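Local coordinates for protein peroxiredoxin 6 (Arenicola marina, PDB 2V2G) that probably reduces hydrogen peroxide and organic hydroperoxides to water and alcohols as a thiol-specific peroxidase of the Prx6 subfamily, at residues 44-49 with 85-90; 50-55 with 151-156; 183-188 with 196-201; 175-180 with 216-221; 8-13 with 107-112. The protein carries 1 engineered substitution. All coordinates share one frame; numbering follows the deposited sequence.

Interaction 1 of 5, residues 44-49 with 85-90. Engineered in segment 44-49: S45 (natural residue Cys). With BEZ (benzoic acid), chain E.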
# COMPACT_ATOMS: atom_id res chain seq x y z
N VAL A 44 16.99 7.76 1.85
CA VAL A 44 15.60 7.58 1.30
C VAL A 44 14.57 8.36 2.11
O VAL A 44 13.71 8.99 1.55
CB VAL A 44 15.21 6.07 1.14
CG1 VAL A 44 13.68 5.90 0.86
CG2 VAL A 44 16.13 5.43 0.03
N SER A 45 14.70 8.26 3.43
CA SER A 45 13.80 8.95 4.36
C SER A 45 13.80 10.45 4.07
O SER A 45 12.72 11.10 4.09
CB SER A 45 14.17 8.72 5.79
OG SER A 45 13.99 7.35 6.15
N THR A 46 14.96 10.97 3.76
CA THR A 46 15.10 12.42 3.44
C THR A 46 14.37 12.73 2.15
O THR A 46 13.59 13.70 2.05
CB THR A 46 16.56 12.90 3.42
OG1 THR A 46 17.23 12.50 4.60
CG2 THR A 46 16.70 14.48 3.35
N THR A 47 14.59 11.91 1.11
CA THR A 47 13.82 12.10 -0.14
C THR A 47 12.30 12.03 0.05
O THR A 47 11.55 12.74 -0.61
CB THR A 47 14.25 11.09 -1.27
OG1 THR A 47 13.76 9.78 -1.01
CG2 THR A 47 15.79 11.10 -1.43
N GLU A 48 11.83 11.14 0.94
CA GLU A 48 10.40 10.97 1.18
C GLU A 48 9.76 12.15 1.91
O GLU A 48 8.75 12.72 1.41
CB GLU A 48 10.15 9.70 1.97
CG GLU A 48 10.36 8.47 1.15
CD GLU A 48 9.97 7.24 1.98
OE1 GLU A 48 10.37 7.23 3.14
OE2 GLU A 48 9.22 6.38 1.48
N LEU A 49 10.34 12.54 3.03
CA LEU A 49 9.80 13.72 3.76
C LEU A 49 9.94 14.97 2.90
O LEU A 49 9.10 15.85 2.93
CB LEU A 49 10.40 13.85 5.16
CG LEU A 49 9.70 12.99 6.21
CD1 LEU A 49 9.82 11.51 6.02
CD2 LEU A 49 10.20 13.38 7.62
N LYS A 85 14.14 20.05 4.42
CA LYS A 85 13.76 21.27 3.70
C LYS A 85 14.70 21.48 2.52
O LYS A 85 14.26 21.78 1.42
CB LYS A 85 13.86 22.48 4.63
CG LYS A 85 12.85 22.51 5.73
CD LYS A 85 13.13 23.62 6.68
CE LYS A 85 12.16 23.59 7.80
NZ LYS A 85 12.45 24.65 8.78
N CYS A 86 16.00 21.31 2.75
CA CYS A 86 16.99 21.52 1.70
C CYS A 86 16.69 20.66 0.45
O CYS A 86 16.62 21.16 -0.67
CB CYS A 86 18.35 21.16 2.27
SG CYS A 86 19.70 21.40 1.13
N LEU A 87 16.54 19.38 0.69
CA LEU A 87 16.33 18.42 -0.35
C LEU A 87 14.98 18.68 -1.05
O LEU A 87 14.82 18.41 -2.24
CB LEU A 87 16.41 17.01 0.24
CG LEU A 87 17.17 15.87 -0.45
CD1 LEU A 87 16.32 14.67 -0.50
CD2 LEU A 87 17.70 16.21 -1.86
N SER A 88 14.00 19.18 -0.31
CA SER A 88 12.69 19.47 -0.88
C SER A 88 12.76 20.60 -1.90
O SER A 88 11.94 20.63 -2.83
CB SER A 88 11.65 19.87 0.17
OG SER A 88 11.80 21.22 0.58
N GLY A 89 13.70 21.52 -1.72
CA GLY A 89 13.83 22.71 -2.60
C GLY A 89 12.78 23.76 -2.25
O GLY A 89 12.71 24.82 -2.90
N VAL A 90 11.98 23.50 -1.22
CA VAL A 90 10.97 24.43 -0.74
C VAL A 90 11.48 25.18 0.50
O VAL A 90 11.96 24.59 1.45
CB VAL A 90 9.65 23.74 -0.38
CG1 VAL A 90 8.64 24.78 0.04
CG2 VAL A 90 9.13 22.92 -1.56
C BEZ E . 17.21 5.19 4.13
O1 BEZ E . 18.05 5.24 3.12
O2 BEZ E . 16.30 6.05 4.49
C1 BEZ E . 17.46 3.97 4.93
C2 BEZ E . 17.08 3.93 6.26
C3 BEZ E . 17.33 2.80 6.98
C4 BEZ E . 18.02 1.73 6.40
C5 BEZ E . 18.39 1.75 5.04
C6 BEZ E . 18.12 2.89 4.30
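V44 and S45, in the first turn of helix 43-54, grip the carboxyl group of benzoic acid with their backbone amides, while T46 and T47 behind them receive L87 of helix 74-88. V44 N donates to O1 of the ligand at 3.0 Å and S45 N to O2 at 2.9 Å, one amide for each carboxyl oxygen. S45 is engineered; the natural cysteine here is the predicted peroxidatic residue, which would pass through a sulfenic acid. R128 and T42 also bind the ligand, which sits in the peroxiredoxin active-site pocket, at the N-terminal end of a helix in a thioredoxin-like fold, where the helix dipole would probably favour a negative charge if the acid is ionised. T46 meets the leucine through its methyl, CG2 lying 3.9 Å from L87 CD1 with the two side chains nearly perpendicular; CG2 is anti to the backbone N, and OG1 bonds back to T42 O. At T47 the same CD1 presses on the backbone, 3.6 Å from CA, and on the methyl, 3.7 Å from CG2. The threonine hydroxyl, at chi1 74°, donates to V44 O at 2.7 Å, and that carbonyl also takes E48 N, two donors on one acceptor. OG1 further bonds A175 of the second subunit, whose Y215 packs on L87. E48 turns from helix 74-88 and forms salt bridges with R128 and R151. L49 reaches W80 and V84, farther back on helix 74-88, whose end at S88 is finished by an ST turn, S88 OG accepting from V90 N.

Interaction 2 of 5, residues 50-55 with 151-156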
# COMPACT_ATOMS: atom_id res chain seq x y z
N GLY A 50 10.98 15.05 2.08
CA GLY A 50 11.10 16.20 1.18
C GLY A 50 10.05 16.23 0.10
O GLY A 50 9.51 17.28 -0.28
N ARG A 51 9.72 15.05 -0.44
CA ARG A 51 8.60 14.91 -1.35
C ARG A 51 7.28 15.35 -0.74
O ARG A 51 6.45 15.96 -1.43
CB ARG A 51 8.53 13.49 -1.92
CG ARG A 51 7.47 13.32 -2.96
CD ARG A 51 7.59 14.30 -4.13
NE ARG A 51 6.67 14.02 -5.24
CZ ARG A 51 6.27 14.93 -6.10
NH1 ARG A 51 6.68 16.17 -5.96
NH2 ARG A 51 5.43 14.59 -7.06
N VAL A 52 7.04 14.95 0.51
CA VAL A 52 5.82 15.37 1.19
C VAL A 52 5.75 16.91 1.32
O VAL A 52 4.69 17.48 1.03
CB VAL A 52 5.64 14.63 2.53
CG1 VAL A 52 4.37 15.12 3.23
CG2 VAL A 52 5.52 13.12 2.25
N ILE A 53 6.84 17.57 1.65
CA ILE A 53 6.88 19.06 1.62
C ILE A 53 6.47 19.56 0.21
O ILE A 53 5.62 20.45 0.08
CB ILE A 53 8.26 19.67 2.05
CG1 ILE A 53 8.58 19.21 3.50
CG2 ILE A 53 8.29 21.25 1.76
CD1 ILE A 53 9.89 19.73 3.98
N GLN A 54 7.06 18.96 -0.86
CA GLN A 54 6.71 19.37 -2.20
C GLN A 54 5.21 19.26 -2.51
O GLN A 54 4.69 20.08 -3.27
CB GLN A 54 7.52 18.64 -3.28
CG GLN A 54 9.00 18.89 -3.25
CD GLN A 54 9.77 17.99 -4.22
OE1 GLN A 54 9.19 17.10 -4.86
NE2 GLN A 54 11.07 18.23 -4.31
N LEU A 55 4.57 18.24 -1.91
CA LEU A 55 3.17 17.97 -2.11
C LEU A 55 2.24 18.60 -1.03
O LEU A 55 1.04 18.28 -1.00
CB LEU A 55 2.95 16.44 -2.14
CG LEU A 55 3.56 15.73 -3.35
CD1 LEU A 55 3.48 14.17 -3.16
CD2 LEU A 55 2.79 16.17 -4.60
N ARG A 151 8.44 5.16 -0.83
CA ARG A 151 7.07 5.20 -1.21
C ARG A 151 6.78 6.06 -2.46
O ARG A 151 7.65 6.75 -2.97
CB ARG A 151 6.25 5.70 -0.03
CG ARG A 151 6.17 4.66 1.07
CD ARG A 151 5.82 5.23 2.38
NE ARG A 151 6.92 5.95 2.96
CZ ARG A 151 6.99 6.35 4.24
NH1 ARG A 151 6.00 6.11 5.12
NH2 ARG A 151 8.09 6.88 4.65
N ASN A 152 5.56 5.88 -2.98
CA ASN A 152 4.99 6.65 -4.10
C ASN A 152 3.84 7.47 -3.50
O ASN A 152 2.73 6.98 -3.31
CB ASN A 152 4.54 5.67 -5.20
CG ASN A 152 3.77 6.32 -6.32
OD1 ASN A 152 3.51 7.52 -6.27
ND2 ASN A 152 3.41 5.54 -7.32
N PHE A 153 4.12 8.76 -3.28
CA PHE A 153 3.15 9.64 -2.62
C PHE A 153 2.07 10.13 -3.63
O PHE A 153 1.00 10.55 -3.20
CB PHE A 153 3.88 10.81 -1.86
CG PHE A 153 4.43 10.37 -0.53
CD1 PHE A 153 3.61 10.20 0.59
CD2 PHE A 153 5.77 10.02 -0.42
CE1 PHE A 153 4.13 9.71 1.84
CE2 PHE A 153 6.29 9.56 0.77
CZ PHE A 153 5.47 9.40 1.91
N SER A 154 2.32 10.01 -4.93
CA SER A 154 1.22 10.24 -5.91
C SER A 154 0.13 9.17 -5.80
O SER A 154 -1.05 9.48 -5.95
CB SER A 154 1.72 10.40 -7.32
OG SER A 154 2.16 9.19 -7.88
N GLU A 155 0.52 7.93 -5.55
CA GLU A 155 -0.48 6.87 -5.30
C GLU A 155 -1.28 7.16 -4.02
O GLU A 155 -2.47 6.92 -3.95
CB GLU A 155 0.20 5.48 -5.18
CG GLU A 155 -0.76 4.38 -4.76
CD GLU A 155 -1.87 4.07 -5.72
OE1 GLU A 155 -1.83 4.60 -6.89
OE2 GLU A 155 -2.71 3.17 -5.38
N ILE A 156 -0.62 7.71 -3.00
CA ILE A 156 -1.28 8.10 -1.76
C ILE A 156 -2.34 9.18 -2.06
O ILE A 156 -3.48 9.07 -1.61
CB ILE A 156 -0.25 8.56 -0.68
CG1 ILE A 156 0.57 7.32 -0.27
CG2 ILE A 156 -1.00 9.08 0.57
CD1 ILE A 156 1.86 7.63 0.41
O HOH W 1 4.98 11.60 -5.80
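F153 presents one ring face to V52, whose CG2 methyl stands almost exactly over the centre: 3.6 Å from the centroid and 9° off the ring normal, a CH-pi contact. CG2 lies beside the backbone N of V52 while CG1 is anti to it (chi1 179°), which turns CG2 toward the ring. L55 comes instead at the root of the phenylalanine, its CD1 3.6 Å from F153 CB, so the methyls of V52 and L55 hold ring and stem separately. R51 approaches the ring only obliquely with the aliphatic part of its side chain, then folds back over its own helix: L55 CG lies over the centre of one guanidinium face, and NH1 donates to Q54 OE1 at 2.9 Å, with the oxygen 23° out of the guanidinium plane. A water in that plane accepts from R51 NE at 3.0 Å and, weakly, from S154 N, giving a polar bridge beside the apolar contact. N152 is the N-cap of helix 153-168. Its OD1 takes S154 OG at 2.7 Å in the carbonyl plane, on a lone pair, and E155 N at 3.1 Å from well above that plane. F153 CZ also lies over one face of the R151 guanidinium; N152 and E155 bond to E155 and N152 of the second subunit. The contact thus joins helix 43-54, which carries the peroxidatic position, to the start of helix 153-168 in the thioredoxin-like peroxiredoxin fold, beside the dimer interface, the F153 side chain being about 9 Å from that of S45.

Interaction 3 of 5, residues 183-188 with 196-201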
# COMPACT_ATOMS: atom_id res chain seq x y z
N CYS A 183 -16.32 5.69 -12.92
CA CYS A 183 -16.35 4.87 -11.74
C CYS A 183 -17.30 3.69 -11.96
O CYS A 183 -18.04 3.65 -12.97
CB CYS A 183 -16.84 5.73 -10.56
SG CYS A 183 -15.74 7.08 -10.18
N MET A 184 -17.31 2.76 -11.00
CA MET A 184 -18.28 1.70 -11.01
C MET A 184 -19.39 1.97 -10.05
O MET A 184 -19.16 2.44 -8.95
CB MET A 184 -17.61 0.35 -10.66
CG MET A 184 -16.31 0.10 -11.31
SD MET A 184 -16.28 0.23 -13.10
CE MET A 184 -17.52 -0.86 -13.51
N VAL A 185 -20.61 1.66 -10.47
CA VAL A 185 -21.78 1.73 -9.57
C VAL A 185 -21.69 0.50 -8.65
O VAL A 185 -21.48 -0.61 -9.12
CB VAL A 185 -23.08 1.70 -10.34
CG1 VAL A 185 -24.27 1.73 -9.37
CG2 VAL A 185 -23.16 2.94 -11.26
N VAL A 186 -21.84 0.72 -7.35
CA VAL A 186 -21.68 -0.37 -6.38
C VAL A 186 -22.84 -1.36 -6.54
O VAL A 186 -23.96 -0.96 -6.89
CB VAL A 186 -21.52 0.18 -4.94
CG1 VAL A 186 -20.26 1.06 -4.83
CG2 VAL A 186 -22.84 0.91 -4.50
N PRO A 187 -22.60 -2.67 -6.26
CA PRO A 187 -23.67 -3.67 -6.41
C PRO A 187 -24.99 -3.36 -5.68
O PRO A 187 -26.09 -3.71 -6.19
CB PRO A 187 -23.03 -4.93 -5.80
CG PRO A 187 -21.59 -4.72 -5.99
CD PRO A 187 -21.33 -3.29 -5.82
N GLY A 188 -24.91 -2.70 -4.52
CA GLY A 188 -26.08 -2.42 -3.70
C GLY A 188 -27.14 -1.48 -4.28
O GLY A 188 -28.27 -1.40 -3.76
N THR A 196 -32.42 7.23 -11.48
CA THR A 196 -32.36 8.60 -11.03
C THR A 196 -30.91 9.02 -10.73
O THR A 196 -30.43 10.05 -11.21
CB THR A 196 -33.25 8.79 -9.78
OG1 THR A 196 -34.32 7.83 -9.80
CG2 THR A 196 -33.83 10.22 -9.77
N LEU A 197 -30.23 8.19 -9.95
CA LEU A 197 -28.89 8.48 -9.46
C LEU A 197 -27.83 8.50 -10.57
O LEU A 197 -26.93 9.34 -10.56
CB LEU A 197 -28.52 7.45 -8.39
CG LEU A 197 -27.59 7.84 -7.25
CD1 LEU A 197 -28.17 9.00 -6.50
CD2 LEU A 197 -27.38 6.64 -6.31
N PHE A 198 -27.94 7.57 -11.52
CA PHE A 198 -26.95 7.38 -12.57
C PHE A 198 -27.66 7.17 -13.90
O PHE A 198 -27.68 6.08 -14.45
CB PHE A 198 -26.09 6.15 -12.24
CG PHE A 198 -25.41 6.19 -10.90
CD1 PHE A 198 -24.44 7.14 -10.62
CD2 PHE A 198 -25.72 5.26 -9.92
CE1 PHE A 198 -23.81 7.17 -9.38
CE2 PHE A 198 -25.10 5.31 -8.67
CZ PHE A 198 -24.14 6.27 -8.40
N PRO A 199 -28.26 8.24 -14.43
CA PRO A 199 -29.08 8.12 -15.63
C PRO A 199 -28.28 7.76 -16.90
O PRO A 199 -28.85 7.26 -17.87
CB PRO A 199 -29.73 9.50 -15.73
CG PRO A 199 -28.82 10.42 -15.01
CD PRO A 199 -28.19 9.61 -13.91
N ASN A 200 -26.98 8.01 -16.90
CA ASN A 200 -26.11 7.60 -18.00
C ASN A 200 -25.35 6.30 -17.74
O ASN A 200 -24.42 5.99 -18.46
CB ASN A 200 -25.10 8.72 -18.30
CG ASN A 200 -25.76 9.93 -18.90
OD1 ASN A 200 -26.47 9.84 -19.90
ND2 ASN A 200 -25.57 11.07 -18.27
N MET A 201 -25.72 5.54 -16.70
CA MET A 201 -25.02 4.32 -16.37
C MET A 201 -25.01 3.37 -17.58
O MET A 201 -26.00 3.27 -18.28
CB MET A 201 -25.70 3.65 -15.15
CG MET A 201 -25.04 2.38 -14.62
SD MET A 201 -26.01 1.77 -13.21
CE MET A 201 -27.51 1.13 -13.98
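V185, on strand 183-185, meets F198 and M201, neighbours in the turn after helix 191-197, through its CG2 methyl. Ahead of that turn, L197 places its CG over the far face of the F198 ring, so the phenyl lies between the leucine and V185. F198, the first residue to leave the helix, offers the opposite face to V185: CG2 is 4.0 Å from the ring centroid and 22° off the normal, a CH-pi contact displaced toward the rim. The methyl comes closest to F198 CD2, at 3.7 Å; the second branch, CG1, on the same side of the ring, reaches past the rim, 3.7 Å from F198 CE2. P199 and N200 take the chain round a type I beta turn, closed by M201 N donating to F198 O at 3.0 Å. This reversal sets M201 beside the phenylalanine, its sulfur 3.6 Å from V185 CG2 and its side chain running across the valine at about a right angle. The thioether chain is extended to CG and SD, then bends at chi3 (72°). T216 of strand 214-216 packs on both V185 and F198, and V171 of strand 171-172 also meets F198. The arrangement belongs to the C-terminal domain of 1-Cys peroxiredoxins, where the segment after the short helix covers one face of a small antiparallel sheet, resting on V171, V185 and T216.

Interaction 4 of 5, residues 175-180 with 216-221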
# COMPACT_ATOMS: atom_id res chain seq x y z
N ALA A 175 -9.71 -0.48 -11.16
CA ALA A 175 -8.26 -0.63 -11.23
C ALA A 175 -7.70 0.61 -11.94
O ALA A 175 -8.18 0.98 -12.99
CB ALA A 175 -7.89 -1.89 -12.04
N ASP A 176 -6.64 1.18 -11.38
CA ASP A 176 -5.90 2.25 -12.05
C ASP A 176 -6.69 3.54 -12.32
O ASP A 176 -6.27 4.40 -13.10
CB ASP A 176 -5.29 1.74 -13.35
CG ASP A 176 -4.32 0.60 -13.11
OD1 ASP A 176 -3.45 0.67 -12.23
OD2 ASP A 176 -4.50 -0.39 -13.79
N TRP A 177 -7.82 3.69 -11.63
CA TRP A 177 -8.61 4.93 -11.77
C TRP A 177 -7.83 6.17 -11.44
O TRP A 177 -7.08 6.21 -10.46
CB TRP A 177 -9.82 4.81 -10.87
CG TRP A 177 -10.65 6.06 -10.70
CD1 TRP A 177 -11.76 6.44 -11.42
CD2 TRP A 177 -10.49 7.04 -9.66
NE1 TRP A 177 -12.28 7.59 -10.89
CE2 TRP A 177 -11.52 7.98 -9.82
CE3 TRP A 177 -9.57 7.20 -8.59
CZ2 TRP A 177 -11.67 9.07 -8.95
CZ3 TRP A 177 -9.73 8.23 -7.74
CH2 TRP A 177 -10.75 9.17 -7.94
N GLN A 178 -8.03 7.21 -12.25
CA GLN A 178 -7.58 8.56 -11.91
C GLN A 178 -8.77 9.49 -11.79
O GLN A 178 -9.80 9.30 -12.49
CB GLN A 178 -6.63 9.11 -12.97
CG GLN A 178 -5.30 8.33 -13.14
CD GLN A 178 -4.35 8.53 -11.98
OE1 GLN A 178 -3.52 7.67 -11.71
NE2 GLN A 178 -4.47 9.65 -11.25
N PRO A 179 -8.66 10.49 -10.88
CA PRO A 179 -9.75 11.43 -10.75
C PRO A 179 -10.24 11.96 -12.12
O PRO A 179 -9.44 12.36 -13.00
CB PRO A 179 -9.15 12.57 -9.91
CG PRO A 179 -8.13 11.93 -9.10
CD PRO A 179 -7.58 10.76 -9.91
N GLY A 180 -11.57 11.94 -12.31
CA GLY A 180 -12.20 12.36 -13.52
C GLY A 180 -12.58 11.19 -14.42
O GLY A 180 -13.46 11.33 -15.27
N THR A 216 -20.31 4.41 -14.57
CA THR A 216 -20.94 5.72 -14.65
C THR A 216 -19.86 6.85 -14.68
O THR A 216 -18.80 6.67 -14.10
CB THR A 216 -21.92 5.93 -13.43
OG1 THR A 216 -22.69 7.13 -13.64
CG2 THR A 216 -21.15 5.96 -12.06
N PRO A 217 -20.13 7.99 -15.33
CA PRO A 217 -19.18 9.11 -15.13
C PRO A 217 -18.97 9.41 -13.64
O PRO A 217 -19.88 9.21 -12.82
CB PRO A 217 -19.87 10.30 -15.79
CG PRO A 217 -20.83 9.71 -16.77
CD PRO A 217 -21.26 8.36 -16.19
N GLN A 218 -17.78 9.89 -13.27
CA GLN A 218 -17.54 10.21 -11.90
C GLN A 218 -18.54 11.28 -11.44
O GLN A 218 -18.66 12.34 -12.07
CB GLN A 218 -16.12 10.67 -11.71
CG GLN A 218 -15.85 11.21 -10.31
CD GLN A 218 -14.37 11.49 -10.08
OE1 GLN A 218 -13.50 10.90 -10.75
NE2 GLN A 218 -14.07 12.27 -9.04
N PRO A 219 -19.28 10.98 -10.35
CA PRO A 219 -20.19 12.02 -9.83
C PRO A 219 -19.45 13.23 -9.28
O PRO A 219 -18.37 13.09 -8.70
CB PRO A 219 -20.95 11.32 -8.69
CG PRO A 219 -20.52 9.95 -8.67
CD PRO A 219 -19.37 9.71 -9.61
N LYS A 220 -20.03 14.41 -9.46
CA LYS A 220 -19.58 15.59 -8.70
C LYS A 220 -19.76 15.34 -7.18
O LYS A 220 -20.78 14.78 -6.78
CB LYS A 220 -20.37 16.83 -9.12
CG LYS A 220 -20.28 17.96 -8.09
CD LYS A 220 -20.35 19.38 -8.66
CE LYS A 220 -20.32 20.42 -7.51
NZ LYS A 220 -19.48 19.97 -6.31
N SER A 221 -18.81 15.78 -6.34
CA SER A 221 -18.81 15.45 -4.89
C SER A 221 -18.35 16.64 -4.04
O SER A 221 -17.74 17.58 -4.57
CB SER A 221 -17.92 14.21 -4.62
OG SER A 221 -16.55 14.46 -4.96
O HOH W 2 -16.08 10.52 -15.50
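Q218 brings its amide up to the six-membered edge of the W177 indole, with OE1 3.2 Å from W177 CZ2 and close to the ring plane. CD also lies in the plane of the indole at that edge, yet the amide is twisted, its plane 38° from that of the ring, and the two side chains cross nearly at a right angle. The glutamine gets there fully stretched: CG is anti to the backbone N and the chain stays extended beyond it. OE1 then accepts from G180 N at 2.7 Å, a fairly straight bond of 160° at the hydrogen, although the donor stands 41° out of the amide plane rather than on a lone pair. A second link runs through water, which donates to G180 O at 2.8 Å and accepts from Q218 N at 2.9 Å; G180 thus has both its N-H and its carbonyl tied to Q218, one directly and one through solvent. G180 turns at positive phi, a conformation suited to glycine, and P179 N lies over one face of the indole. Around this surface contact W177 packs on S162 of helix 153-168 and, with Q218, on C183 of strand 183-185; its carbonyl bonds R158 of that helix. The loop between strands 171-172 and 183-185 is thereby joined to the C-terminal tail leaving strand 214-216, alongside helix 153-168.

Interaction 5 of 5, residues 8-13 with 107-112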
# COMPACT_ATOMS: atom_id res chain seq x y z
N VAL A 8 -10.95 1.94 15.04
CA VAL A 8 -10.62 3.28 15.56
C VAL A 8 -9.12 3.37 15.86
O VAL A 8 -8.54 2.52 16.56
CB VAL A 8 -11.48 3.65 16.79
CG1 VAL A 8 -11.04 5.02 17.35
CG2 VAL A 8 -12.95 3.70 16.33
N PHE A 9 -8.47 4.36 15.24
CA PHE A 9 -7.05 4.55 15.42
C PHE A 9 -6.77 4.86 16.89
O PHE A 9 -7.53 5.57 17.54
CB PHE A 9 -6.52 5.65 14.50
CG PHE A 9 -5.11 5.36 14.01
CD1 PHE A 9 -4.89 4.48 12.98
CD2 PHE A 9 -4.02 5.98 14.62
CE1 PHE A 9 -3.61 4.16 12.58
CE2 PHE A 9 -2.72 5.70 14.19
CZ PHE A 9 -2.52 4.81 13.19
N PRO A 10 -5.72 4.30 17.47
CA PRO A 10 -5.43 4.65 18.88
C PRO A 10 -5.30 6.17 19.14
O PRO A 10 -4.67 6.93 18.36
CB PRO A 10 -4.11 3.90 19.19
CG PRO A 10 -3.65 3.39 17.91
CD PRO A 10 -4.75 3.33 16.91
N ASN A 11 -5.93 6.59 20.25
CA ASN A 11 -5.89 7.98 20.70
C ASN A 11 -4.66 8.17 21.59
O ASN A 11 -4.69 8.39 22.82
CB ASN A 11 -7.16 8.36 21.43
CG ASN A 11 -7.29 9.83 21.63
OD1 ASN A 11 -6.52 10.64 21.07
ND2 ASN A 11 -8.27 10.20 22.42
N PHE A 12 -3.53 8.06 20.90
CA PHE A 12 -2.25 8.02 21.58
C PHE A 12 -1.77 9.40 22.01
O PHE A 12 -2.17 10.42 21.41
CB PHE A 12 -1.18 7.29 20.73
CG PHE A 12 -0.85 7.95 19.43
CD1 PHE A 12 0.04 9.00 19.38
CD2 PHE A 12 -1.42 7.52 18.24
CE1 PHE A 12 0.38 9.61 18.18
CE2 PHE A 12 -1.10 8.15 17.02
CZ PHE A 12 -0.20 9.19 16.99
N GLU A 13 -0.92 9.40 23.05
CA GLU A 13 -0.21 10.58 23.56
C GLU A 13 1.26 10.38 23.14
O GLU A 13 1.85 9.34 23.46
CB GLU A 13 -0.35 10.71 25.10
CG GLU A 13 -1.80 10.70 25.46
CD GLU A 13 -2.14 11.01 26.90
OE1 GLU A 13 -1.35 11.74 27.57
OE2 GLU A 13 -3.23 10.55 27.35
N ALA A 107 5.35 1.86 17.42
CA ALA A 107 5.91 0.95 16.39
C ALA A 107 5.29 -0.42 16.59
O ALA A 107 4.88 -1.08 15.62
CB ALA A 107 7.45 0.86 16.54
N VAL A 108 5.21 -0.88 17.82
CA VAL A 108 4.63 -2.17 18.13
C VAL A 108 3.10 -2.15 17.98
O VAL A 108 2.54 -3.01 17.32
CB VAL A 108 5.04 -2.62 19.53
CG1 VAL A 108 4.25 -3.87 19.97
CG2 VAL A 108 6.58 -2.85 19.54
N LYS A 109 2.43 -1.17 18.58
CA LYS A 109 0.98 -1.12 18.53
C LYS A 109 0.42 -1.15 17.09
O LYS A 109 -0.58 -1.84 16.79
CB LYS A 109 0.47 0.16 19.27
CG LYS A 109 -1.03 0.32 19.44
CD LYS A 109 -1.39 0.90 20.83
CE LYS A 109 -2.95 0.88 21.04
NZ LYS A 109 -3.52 1.90 22.07
N LEU A 110 1.09 -0.43 16.19
CA LEU A 110 0.63 -0.22 14.82
C LEU A 110 1.16 -1.29 13.87
O LEU A 110 0.90 -1.24 12.63
CB LEU A 110 0.95 1.22 14.36
CG LEU A 110 0.38 2.42 15.13
CD1 LEU A 110 0.62 3.74 14.43
CD2 LEU A 110 -1.12 2.21 15.34
N GLY A 111 1.90 -2.27 14.41
CA GLY A 111 2.37 -3.35 13.57
C GLY A 111 3.32 -2.86 12.49
O GLY A 111 3.38 -3.47 11.41
N MET A 112 4.14 -1.86 12.84
CA MET A 112 5.01 -1.21 11.86
C MET A 112 6.53 -1.33 12.11
O MET A 112 7.29 -0.47 11.64
CB MET A 112 4.60 0.21 11.63
CG MET A 112 4.75 1.06 12.86
SD MET A 112 4.38 2.79 12.47
CE MET A 112 4.38 3.42 14.15
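The segment 8-13, leading into strand 13-16, passes the C-terminal end of helix 105-109, P10 and K109 having the nearest CA atoms at 8.6 Å, and the helix finishes in a Schellman motif with G111 at positive phi. L110 fills the angle between F9 and P10. Its CD1 is 3.5 Å from F9 CZ, approaching the ring obliquely with the two side chains at about a right angle, while CD2 lies 3.8 Å from P10 CG. CG of L110 sits beside the backbone N (chi1 -59°); of the two residues CD1 meets only the phenylalanine, while CD2 touches both F9 CZ and P10 CG. P10 CD lies over one face of the F9 ring. These residues join the chain before strand 13-16 to a face of the central mixed sheet of the thioredoxin-like domain: F9 and L110 both reach L34 of strand 31-36 and F131 of strand 124-133, and F9 meets F23 as well. On the outer side K109 runs past P10 in the opposite direction, its chain bent at chi2 (141°). It lays its last carbon against the proline, CE 3.7 Å from P10 CB, with NZ 3.6 Å from the same CB.

Interactions 1 and 2 share helix 43-54: its start holds the benzoic acid and meets helix 74-88, its end packs on helix 153-168, and the salt bridge between E48 and R151 ties the two contacts together. Interactions 3 and 4 meet in the C-terminal domain, where C183 and T216 pair by backbone; 183-188 with 196-201 is nested within the loop closed by 175-180 with 216-221. Interactions 2 and 3 are buried, each with a methyl over a phenyl face, though interaction 2 adds a water bridge. Interaction 4, at the surface, relies on an amide and water. Interactions 1 and 5 are partly buried, and interaction 5 lies apart from the second subunit, which the other four touch.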